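PDB 4INN: HP1028, which probably binds and carries a small hydrophobic or amphipathic ligand within a lipocalin-type beta-barrel, its natural ligand and precise role being unknown. Local coordinates for residues G38-Q43 with V126-N131; V53-H58 with F62-I67; K76-N81 with R87-K92. The protein carries 1 engineered substitution. All blocks are in the same frame, centred on the assembly; numbering follows the deposited sequence.

Contact 1: G38-Q43 with V126-N131; sequences GIYQTQ and VAQNSN
Tyr40 and Gln128 reach toward each other across the interior of the lipocalin barrel, from strands 38-41 and 120-128, which are not neighbours in the sheet. Their CA atoms are 11.6 Å apart, so the side chains alone bridge the gap. Tyr40 OH lies 3.3 Å from Gln128 NE2, and the amide nitrogen arrives at the edge of the phenol ring, near its plane. The two side chains cross at about a right angle, with ring and amide planes 51° apart. With CG anti to the backbone N (chi1 -179°) and the chain extended beyond it, Gln128 carries its amide across to the tyrosine oxygen.

Both residues are buried, and this one meeting is the packed part of the contact. Leu134 of strand 134-139 touches both side chains, and the Tyr40 ring also meets that of Phe55. The polar ends are held chiefly from the N-terminal approach to the barrel and from the turn after Gln128: Tyr40 OH bonds to Leu36 O, while Gln128 NE2 bonds to Glu35 O and Gly132 O. By contrast, the outer parts of both segments diverge toward solvent. Gln43, Ser130 and Asn131 are exposed, and Asn131 OD1 accepts from Asp133 N, two residues on.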
loop_
_atom_site.group_PDB
_atom_site.type_symbol
_atom_site.label_atom_id
_atom_site.label_comp_id
_atom_site.label_asym_id
_atom_site.label_seq_id
_atom_site.Cartn_x
_atom_site.Cartn_y
_atom_site.Cartn_z
ATOM N N GLY A 38 0.177 -3.571 -9.671
ATOM C CA GLY A 38 -0.275 -4.889 -9.364
ATOM C C GLY A 38 -0.960 -4.930 -8.007
ATOM O O GLY A 38 -1.064 -3.947 -7.312
ATOM N N ILE A 39 -1.459 -6.098 -7.668
ATOM C CA ILE A 39 -2.081 -6.332 -6.414
ATOM C C ILE A 39 -1.175 -7.274 -5.578
ATOM O O ILE A 39 -0.554 -8.234 -6.101
ATOM C CB ILE A 39 -3.472 -6.862 -6.659
ATOM C CG1 ILE A 39 -4.307 -5.730 -7.242
ATOM C CG2 ILE A 39 -4.092 -7.301 -5.357
ATOM C CD1 ILE A 39 -5.695 -6.111 -7.729
ATOM N N TYR A 40 -1.051 -6.952 -4.300
ATOM C CA TYR A 40 -0.183 -7.696 -3.421
ATOM C C TYR A 40 -0.930 -8.006 -2.156
ATOM O O TYR A 40 -1.961 -7.413 -1.852
ATOM C CB TYR A 40 1.081 -6.888 -3.074
ATOM C CG TYR A 40 1.901 -6.500 -4.256
ATOM C CD1 TYR A 40 3.025 -7.225 -4.624
ATOM C CD2 TYR A 40 1.523 -5.440 -5.041
ATOM C CE1 TYR A 40 3.750 -6.875 -5.763
ATOM C CE2 TYR A 40 2.239 -5.084 -6.171
ATOM C CZ TYR A 40 3.352 -5.788 -6.520
ATOM O OH TYR A 40 4.030 -5.391 -7.628
ATOM N N GLN A 41 -0.416 -8.959 -1.420
ATOM C CA GLN A 41 -1.011 -9.310 -0.131
ATOM C C GLN A 41 0.009 -8.981 0.927
ATOM O O GLN A 41 1.102 -9.523 0.910
ATOM C CB GLN A 41 -1.375 -10.807 -0.076
ATOM C CG GLN A 41 -2.008 -11.192 1.259
ATOM C CD GLN A 41 -2.227 -12.687 1.438
ATOM O OE1 GLN A 41 -2.269 -13.453 0.477
ATOM N NE2 GLN A 41 -2.423 -13.097 2.701
ATOM N N THR A 42 -0.350 -8.100 1.841
ATOM C CA THR A 42 0.577 -7.666 2.873
ATOM C C THR A 42 0.789 -8.740 3.937
ATOM O O THR A 42 0.126 -9.780 3.954
ATOM C CB THR A 42 0.078 -6.405 3.579
ATOM O OG1 THR A 42 -1.044 -6.754 4.393
ATOM C CG2 THR A 42 -0.304 -5.310 2.570
ATOM N N GLN A 43 1.728 -8.477 4.827
ATOM C CA GLN A 43 2.141 -9.430 5.826
ATOM C C GLN A 43 1.509 -9.010 7.110
ATOM O O GLN A 43 1.618 -7.873 7.512
ATOM C CB GLN A 43 3.670 -9.411 5.974
ATOM C CG GLN A 43 4.229 -10.608 6.718
ATOM C CD GLN A 43 5.743 -10.567 6.896
ATOM O OE1 GLN A 43 6.496 -10.344 5.967
ATOM N NE2 GLN A 43 6.185 -10.809 8.104
ATOM N N VAL A 126 11.091 0.233 -1.324
ATOM C CA VAL A 126 10.681 -1.046 -1.831
ATOM C C VAL A 126 11.725 -1.592 -2.809
ATOM O O VAL A 126 12.235 -0.872 -3.665
ATOM C CB VAL A 126 9.304 -0.982 -2.552
ATOM C CG1 VAL A 126 8.950 -2.354 -3.110
ATOM C CG2 VAL A 126 8.198 -0.528 -1.611
ATOM N N ALA A 127 12.014 -2.880 -2.637
ATOM C CA ALA A 127 12.816 -3.659 -3.567
ATOM C C ALA A 127 11.904 -4.780 -4.080
ATOM O O ALA A 127 11.262 -5.448 -3.284
ATOM C CB ALA A 127 14.033 -4.237 -2.841
ATOM N N GLN A 128 11.835 -4.996 -5.383
ATOM C CA GLN A 128 10.971 -6.043 -5.923
ATOM C C GLN A 128 11.771 -7.268 -6.392
ATOM O O GLN A 128 12.796 -7.123 -7.048
ATOM C CB GLN A 128 10.176 -5.490 -7.086
ATOM C CG GLN A 128 9.228 -6.517 -7.700
ATOM C CD GLN A 128 8.171 -5.906 -8.581
ATOM O OE1 GLN A 128 8.406 -4.945 -9.293
ATOM N NE2 GLN A 128 6.991 -6.482 -8.537
ATOM N N ASN A 129 11.284 -8.470 -6.076
ATOM C CA ASN A 129 11.934 -9.717 -6.479
ATOM C C ASN A 129 11.561 -10.068 -7.890
ATOM O O ASN A 129 10.707 -9.430 -8.495
ATOM C CB ASN A 129 11.540 -10.884 -5.583
ATOM C CG ASN A 129 11.835 -10.646 -4.104
ATOM O OD1 ASN A 129 11.206 -11.268 -3.243
ATOM N ND2 ASN A 129 12.781 -9.773 -3.802
ATOM N N SER A 130 12.212 -11.089 -8.430
ATOM C CA SER A 130 12.025 -11.442 -9.843
ATOM C C SER A 130 10.686 -12.145 -10.069
ATOM O O SER A 130 10.133 -12.033 -11.136
ATOM C CB SER A 130 13.218 -12.265 -10.377
ATOM O OG SER A 130 13.134 -13.614 -9.949
ATOM N N ASN A 131 10.148 -12.829 -9.064
ATOM C CA ASN A 131 8.749 -13.329 -9.133
ATOM C C ASN A 131 7.658 -12.249 -8.900
ATOM O O ASN A 131 6.442 -12.548 -8.970
ATOM C CB ASN A 131 8.525 -14.476 -8.150
ATOM C CG ASN A 131 8.533 -14.018 -6.706
ATOM O OD1 ASN A 131 9.054 -12.965 -6.378
ATOM N ND2 ASN A 131 7.967 -14.824 -5.833
#

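Contact 2: V53-H58 with F62-I67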
loop_
_atom_site.group_PDB
_atom_site.type_symbol
_atom_site.label_atom_id
_atom_site.label_comp_id
_atom_site.label_asym_id
_atom_site.label_seq_id
_atom_site.Cartn_x
_atom_site.Cartn_y
_atom_site.Cartn_z
ATOM N N VAL A 53 -3.718 -4.981 -1.276
ATOM C CA VAL A 53 -3.487 -3.623 -1.717
ATOM C C VAL A 53 -3.086 -3.547 -3.169
ATOM O O VAL A 53 -2.446 -4.453 -3.652
ATOM C CB VAL A 53 -2.346 -2.977 -0.940
ATOM C CG1 VAL A 53 -2.680 -2.961 0.544
ATOM C CG2 VAL A 53 -1.038 -3.702 -1.198
ATOM N N GLU A 54 -3.456 -2.451 -3.839
ATOM C CA GLU A 54 -3.059 -2.198 -5.216
ATOM C C GLU A 54 -2.100 -1.039 -5.391
ATOM O O GLU A 54 -2.395 0.063 -4.975
ATOM C CB GLU A 54 -4.277 -1.922 -6.095
ATOM C CG GLU A 54 -3.907 -1.620 -7.552
ATOM C CD GLU A 54 -5.062 -1.764 -8.521
ATOM O OE1 GLU A 54 -6.224 -1.943 -8.067
ATOM O OE2 GLU A 54 -4.818 -1.701 -9.752
ATOM N N PHE A 55 -0.982 -1.287 -6.064
ATOM C CA PHE A 55 -0.035 -0.230 -6.431
ATOM C C PHE A 55 -0.391 0.274 -7.841
ATOM O O PHE A 55 -0.758 -0.530 -8.696
ATOM C CB PHE A 55 1.416 -0.740 -6.414
ATOM C CG PHE A 55 2.032 -0.838 -5.053
ATOM C CD1 PHE A 55 2.971 0.086 -4.634
ATOM C CD2 PHE A 55 1.745 -1.897 -4.218
ATOM C CE1 PHE A 55 3.585 -0.001 -3.393
ATOM C CE2 PHE A 55 2.338 -1.997 -2.971
ATOM C CZ PHE A 55 3.272 -1.047 -2.561
ATOM N N PHE A 56 -0.270 1.577 -8.082
ATOM C CA PHE A 56 -0.450 2.147 -9.430
ATOM C C PHE A 56 0.485 3.338 -9.662
ATOM O O PHE A 56 0.977 3.891 -8.680
ATOM C CB PHE A 56 -1.923 2.549 -9.654
ATOM C CG PHE A 56 -2.413 3.682 -8.766
ATOM C CD1 PHE A 56 -2.509 4.962 -9.245
ATOM C CD2 PHE A 56 -2.821 3.445 -7.462
ATOM C CE1 PHE A 56 -2.982 5.998 -8.426
ATOM C CE2 PHE A 56 -3.284 4.475 -6.635
ATOM C CZ PHE A 56 -3.380 5.753 -7.125
ATOM N N GLU A 57 0.782 3.703 -10.924
ATOM C CA GLU A 57 1.588 4.935 -11.189
ATOM C C GLU A 57 0.733 6.104 -11.598
ATOM O O GLU A 57 -0.325 5.943 -12.155
ATOM C CB GLU A 57 2.756 4.741 -12.198
ATOM C CG GLU A 57 2.462 4.838 -13.698
ATOM C CD GLU A 57 2.097 6.241 -14.275
ATOM O OE1 GLU A 57 2.853 7.247 -14.126
ATOM O OE2 GLU A 57 1.027 6.329 -14.952
ATOM N N HIS A 58 1.217 7.296 -11.322
ATOM C CA HIS A 58 0.553 8.504 -11.766
ATOM C C HIS A 58 1.567 9.633 -11.759
ATOM O O HIS A 58 2.255 9.836 -10.763
ATOM C CB HIS A 58 -0.617 8.817 -10.839
ATOM C CG HIS A 58 -1.174 10.200 -11.000
ATOM N ND1 HIS A 58 -2.076 10.530 -11.993
ATOM C CD2 HIS A 58 -0.968 11.331 -10.283
ATOM C CE1 HIS A 58 -2.381 11.814 -11.895
ATOM N NE2 HIS A 58 -1.728 12.318 -10.862
ATOM N N PHE A 62 4.760 6.178 -7.979
ATOM C CA PHE A 62 3.904 5.051 -7.592
ATOM C C PHE A 62 3.198 5.295 -6.285
ATOM O O PHE A 62 3.742 5.948 -5.392
ATOM C CB PHE A 62 4.718 3.763 -7.588
ATOM C CG PHE A 62 5.276 3.463 -8.941
ATOM C CD1 PHE A 62 4.545 2.704 -9.857
ATOM C CD2 PHE A 62 6.473 4.072 -9.374
ATOM C CE1 PHE A 62 5.054 2.482 -11.123
ATOM C CE2 PHE A 62 6.954 3.855 -10.658
ATOM C CZ PHE A 62 6.251 3.067 -11.527
ATOM N N TYR A 63 1.968 4.790 -6.222
ATOM C CA TYR A 63 1.077 5.007 -5.109
ATOM C C TYR A 63 0.424 3.668 -4.769
ATOM O O TYR A 63 0.482 2.764 -5.573
ATOM C CB TYR A 63 -0.024 5.996 -5.515
ATOM C CG TYR A 63 0.443 7.358 -5.924
ATOM C CD1 TYR A 63 0.383 8.423 -5.042
ATOM C CD2 TYR A 63 0.944 7.588 -7.208
ATOM C CE1 TYR A 63 0.823 9.679 -5.402
ATOM C CE2 TYR A 63 1.383 8.834 -7.585
ATOM C CZ TYR A 63 1.317 9.869 -6.680
ATOM O OH TYR A 63 1.764 11.099 -7.060
ATOM N N ALA A 64 -0.230 3.559 -3.608
ATOM C CA ALA A 64 -1.046 2.389 -3.298
ATOM C C ALA A 64 -2.294 2.719 -2.467
ATOM O O ALA A 64 -2.277 3.662 -1.650
ATOM C CB ALA A 64 -0.212 1.346 -2.567
ATOM N N TYR A 65 -3.356 1.923 -2.666
ATOM C CA TYR A 65 -4.584 2.032 -1.857
ATOM C C TYR A 65 -5.006 0.632 -1.400
ATOM O O TYR A 65 -4.524 -0.357 -1.932
ATOM C CB TYR A 65 -5.715 2.714 -2.645
ATOM C CG TYR A 65 -6.306 1.844 -3.740
ATOM C CD1 TYR A 65 -7.331 0.957 -3.464
ATOM C CD2 TYR A 65 -5.839 1.911 -5.037
ATOM C CE1 TYR A 65 -7.875 0.160 -4.445
ATOM C CE2 TYR A 65 -6.378 1.094 -6.033
ATOM C CZ TYR A 65 -7.381 0.211 -5.725
ATOM O OH TYR A 65 -7.898 -0.605 -6.696
ATOM N N GLY A 66 -5.870 0.537 -0.395
ATOM C CA GLY A 66 -6.251 -0.766 0.167
ATOM C C GLY A 66 -7.542 -1.259 -0.461
ATOM O O GLY A 66 -8.435 -0.481 -0.714
ATOM N N ILE A 67 -7.641 -2.552 -0.721
ATOM C CA ILE A 67 -8.821 -3.104 -1.348
ATOM C C ILE A 67 -9.723 -3.714 -0.275
ATOM O O ILE A 67 -10.847 -3.279 -0.087
ATOM C CB ILE A 67 -8.411 -4.136 -2.420
ATOM C CG1 ILE A 67 -7.806 -3.406 -3.618
ATOM C CG2 ILE A 67 -9.592 -5.016 -2.835
ATOM C CD1 ILE A 67 -7.134 -4.337 -4.580
#
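Strands 53-58 and 62-67 pair antiparallel as a beta hairpin of the lipocalin barrel; the axes of these two segments approach to 4.4 Å, and their directions are 147° apart. Glu54 with Tyr65 and Phe56 with Tyr63 are the hydrogen-bonded pairs, each joined by two backbone bonds; Tyr63 N donates to Phe56 O at 2.8 Å. Phe55 with Ala64 is a non-hydrogen-bonded pair between them.

On the face carrying Val53, Phe55 and Phe62, Ala64 CB sits over the centre of the Phe55 ring, 3.9 Å from the centroid, in a CH-pi contact. Farther along, Glu57 CB packs 3.4 Å from Phe62 CE1, while the Glu57 carboxylate leads away to accept from Gly60 N. Tyr108 meets the Phe62 ring edge-to-face.

The other face holds Glu54, Phe56, Tyr63 and Tyr65 and is covered by helix 170-174, whose Leu174 touches Phe56 and whose Leu170 and Val173 touch Tyr65. Phe56 has CG between its backbone N and carbonyl carbon (chi1 66°), which swings the ring over the neighbouring strand. Tyr63 CB then lies over one ring face, offset toward the rim, and the two aromatic planes, 23° apart, are slid so far that they barely overlap. Tyr65 CD2 approaches the same phenylalanine at CE2, 4.0 Å away.

Glu54 and Tyr65 run side by side, pointing the same way. The C-terminal segment secures their polar ends: Arg167 forms a salt bridge with Glu54 OE2, and Phe168 N donates to Tyr65 OH.

Contact 3: K76-N81 with R87-K92; sequences KKDKLN and RNRSDK
Asp78 and Arg89 join the two arms of a long loop between barrel strands 61-69 and 95-104, where a type I beta turn runs from Asp78 to Asn81.

Backbone bonds set the pairing. Asp78 N donates to Arg89 O, and Asp91 N to Lys76 O, placing Lys77 beside Ser90 in a single bridge. The Asp91 side chain adds a further link: Lys76 N reaches its OD1 at 3.0 Å, from above the carboxylate plane.

Charge pairing centres on Asp78 OD2. Arg89 NE donates to it at 2.8 Å on the anti side of the carboxylate, with Asp78 OD2 lying close to the guanidinium plane; Arg89 NH2 adds a weak bond. The aspartate and arginine side chains lie alongside each other, their flat groups 28° apart. Asn81 ND2 grips the same oxygen from the syn side and the opposite face, 2.8 Å away, while Asp78 OD1 is hydrogen-bonded to Tyr114 OH of strand 107-115. The arginine, with the amide N-H on the same oxygen, would probably favour the ionised form of this buried carboxylate.

Closer to solvent, contacts are mostly with backbone oxygens. Arg87 CA makes a CA-H...O contact with Asp78 O, and the aliphatic part of Arg87 passes along the turn. Its chain, extended from CG to NE, brings NE near two oxygens of that turn. Arg87 NE lies 3.2 Å from Lys79 O. From Asn81 O the same Arg87 NE is 3.0 Å away.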
loop_
_atom_site.group_PDB
_atom_site.type_symbol
_atom_site.label_atom_id
_atom_site.label_comp_id
_atom_site.label_asym_id
_atom_site.label_seq_id
_atom_site.Cartn_x
_atom_site.Cartn_y
_atom_site.Cartn_z
ATOM N N LYS A 76 -13.605 -0.011 7.530
ATOM C CA LYS A 76 -13.914 0.787 8.697
ATOM C C LYS A 76 -13.473 2.224 8.442
ATOM O O LYS A 76 -12.936 2.529 7.395
ATOM C CB LYS A 76 -13.259 0.185 9.961
ATOM C CG LYS A 76 -12.322 -0.984 9.699
ATOM C CD LYS A 76 -11.439 -1.319 10.885
ATOM C CE LYS A 76 -10.202 -0.419 10.999
ATOM N NZ LYS A 76 -9.252 -0.850 12.082
ATOM N N LYS A 77 -13.720 3.104 9.399
ATOM C CA LYS A 77 -13.406 4.513 9.235
ATOM C C LYS A 77 -12.016 4.838 9.743
ATOM O O LYS A 77 -11.462 4.134 10.584
ATOM C CB LYS A 77 -14.423 5.354 9.990
ATOM C CG LYS A 77 -15.848 5.249 9.449
ATOM C CD LYS A 77 -16.742 6.293 10.121
ATOM C CE LYS A 77 -18.102 6.425 9.439
ATOM N NZ LYS A 77 -18.621 7.818 9.529
ATOM N N ASP A 78 -11.468 5.932 9.245
ATOM C CA ASP A 78 -10.138 6.360 9.630
ATOM C C ASP A 78 -10.133 7.163 10.950
ATOM O O ASP A 78 -9.809 8.343 10.990
ATOM C CB ASP A 78 -9.539 7.185 8.499
ATOM C CG ASP A 78 -8.057 7.420 8.681
ATOM O OD1 ASP A 78 -7.407 6.761 9.525
ATOM O OD2 ASP A 78 -7.553 8.274 7.958
ATOM N N LYS A 79 -10.464 6.497 12.042
ATOM C CA LYS A 79 -10.742 7.178 13.285
ATOM C C LYS A 79 -9.534 7.844 13.919
ATOM O O LYS A 79 -9.701 8.838 14.642
ATOM C CB LYS A 79 -11.342 6.203 14.261
ATOM C CG LYS A 79 -12.711 5.718 13.817
ATOM C CD LYS A 79 -13.473 5.065 14.958
ATOM C CE LYS A 79 -12.816 3.764 15.395
ATOM N NZ LYS A 79 -13.400 3.332 16.693
ATOM N N LEU A 80 -8.331 7.316 13.648
ATOM C CA LEU A 80 -7.108 7.797 14.298
ATOM C C LEU A 80 -6.410 8.880 13.493
ATOM O O LEU A 80 -5.316 9.291 13.863
ATOM C CB LEU A 80 -6.119 6.652 14.559
ATOM C CG LEU A 80 -6.635 5.358 15.215
ATOM C CD1 LEU A 80 -5.516 4.310 15.261
ATOM C CD2 LEU A 80 -7.198 5.602 16.617
ATOM N N ASN A 81 -7.011 9.354 12.403
ATOM C CA ASN A 81 -6.341 10.386 11.609
ATOM C C ASN A 81 -6.097 11.546 12.533
ATOM O O ASN A 81 -7.034 11.997 13.178
ATOM C CB ASN A 81 -7.142 10.836 10.371
ATOM C CG ASN A 81 -6.236 11.361 9.248
ATOM O OD1 ASN A 81 -5.840 12.516 9.244
ATOM N ND2 ASN A 81 -5.883 10.496 8.312
ATOM N N ARG A 87 -11.420 11.896 9.574
ATOM C CA ARG A 87 -11.756 10.702 10.349
ATOM C C ARG A 87 -12.992 9.932 9.859
ATOM O O ARG A 87 -13.338 8.874 10.404
ATOM C CB ARG A 87 -11.929 11.075 11.812
ATOM C CG ARG A 87 -10.707 11.744 12.439
ATOM C CD ARG A 87 -10.883 11.814 13.945
ATOM N NE ARG A 87 -9.633 12.023 14.679
ATOM C CZ ARG A 87 -9.327 13.102 15.402
ATOM N NH1 ARG A 87 -10.162 14.132 15.497
ATOM N NH2 ARG A 87 -8.160 13.153 16.028
ATOM N N ASN A 88 -13.619 10.462 8.810
ATOM C CA ASN A 88 -14.855 9.938 8.242
ATOM C C ASN A 88 -14.641 9.032 7.018
ATOM O O ASN A 88 -15.516 8.238 6.662
ATOM C CB ASN A 88 -15.728 11.125 7.821
ATOM C CG ASN A 88 -17.183 10.921 8.154
ATOM O OD1 ASN A 88 -18.054 11.008 7.277
ATOM N ND2 ASN A 88 -17.466 10.666 9.438
ATOM N N ARG A 89 -13.485 9.168 6.367
ATOM C CA ARG A 89 -13.164 8.383 5.180
ATOM C C ARG A 89 -12.883 6.926 5.522
ATOM O O ARG A 89 -12.512 6.602 6.635
ATOM C CB ARG A 89 -11.948 8.950 4.475
ATOM C CG ARG A 89 -10.644 8.582 5.165
ATOM C CD ARG A 89 -9.545 9.568 4.879
ATOM N NE ARG A 89 -8.268 9.079 5.426
ATOM C CZ ARG A 89 -7.101 9.191 4.785
ATOM N NH1 ARG A 89 -7.082 9.753 3.579
ATOM N NH2 ARG A 89 -5.970 8.707 5.303
ATOM N N SER A 90 -13.077 6.064 4.531
ATOM C CA SER A 90 -12.879 4.634 4.655
ATOM C C SER A 90 -11.387 4.311 4.700
ATOM O O SER A 90 -10.551 5.115 4.291
ATOM C CB SER A 90 -13.520 3.943 3.443
ATOM O OG SER A 90 -13.398 2.540 3.496
ATOM N N ASP A 91 -11.045 3.139 5.205
ATOM C CA ASP A 91 -9.678 2.655 5.053
ATOM C C ASP A 91 -9.469 1.867 3.752
ATOM O O ASP A 91 -8.386 1.378 3.500
ATOM C CB ASP A 91 -9.249 1.829 6.258
ATOM C CG ASP A 91 -9.978 0.511 6.380
ATOM O OD1 ASP A 91 -11.105 0.350 5.845
ATOM O OD2 ASP A 91 -9.415 -0.375 7.070
ATOM N N LYS A 92 -10.500 1.778 2.924
ATOM C CA LYS A 92 -10.443 1.067 1.678
ATOM C C LYS A 92 -10.791 1.997 0.538
ATOM O O LYS A 92 -11.685 2.800 0.660
ATOM C CB LYS A 92 -11.416 -0.112 1.733
ATOM C CG LYS A 92 -10.983 -1.213 2.725
ATOM C CD LYS A 92 -9.478 -1.546 2.647
ATOM C CE LYS A 92 -9.085 -2.761 3.472
ATOM N NZ LYS A 92 -8.608 -2.411 4.832
#

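From the N terminus the chain enters strand 38-41, the first arm of contact 1, which closes only at 126-131 and so encloses both other contacts. Within that span contact 2 closes first, pairing consecutive strands as a hairpin; contact 3 follows in series and folds the loop before strand 95-104. None of the closures cross. Contacts 1 and 2 meet directly, since strands 38-41 and 51-58 are sheet neighbours: Tyr40 N lies 2.9 Å from Val53 O, probably hydrogen-bonded. Contact 3, its centre about 17 Å from that of contact 2, touches the hairpin through Lys92, but is well separated from contact 1, on the opposite side of the chain's centre.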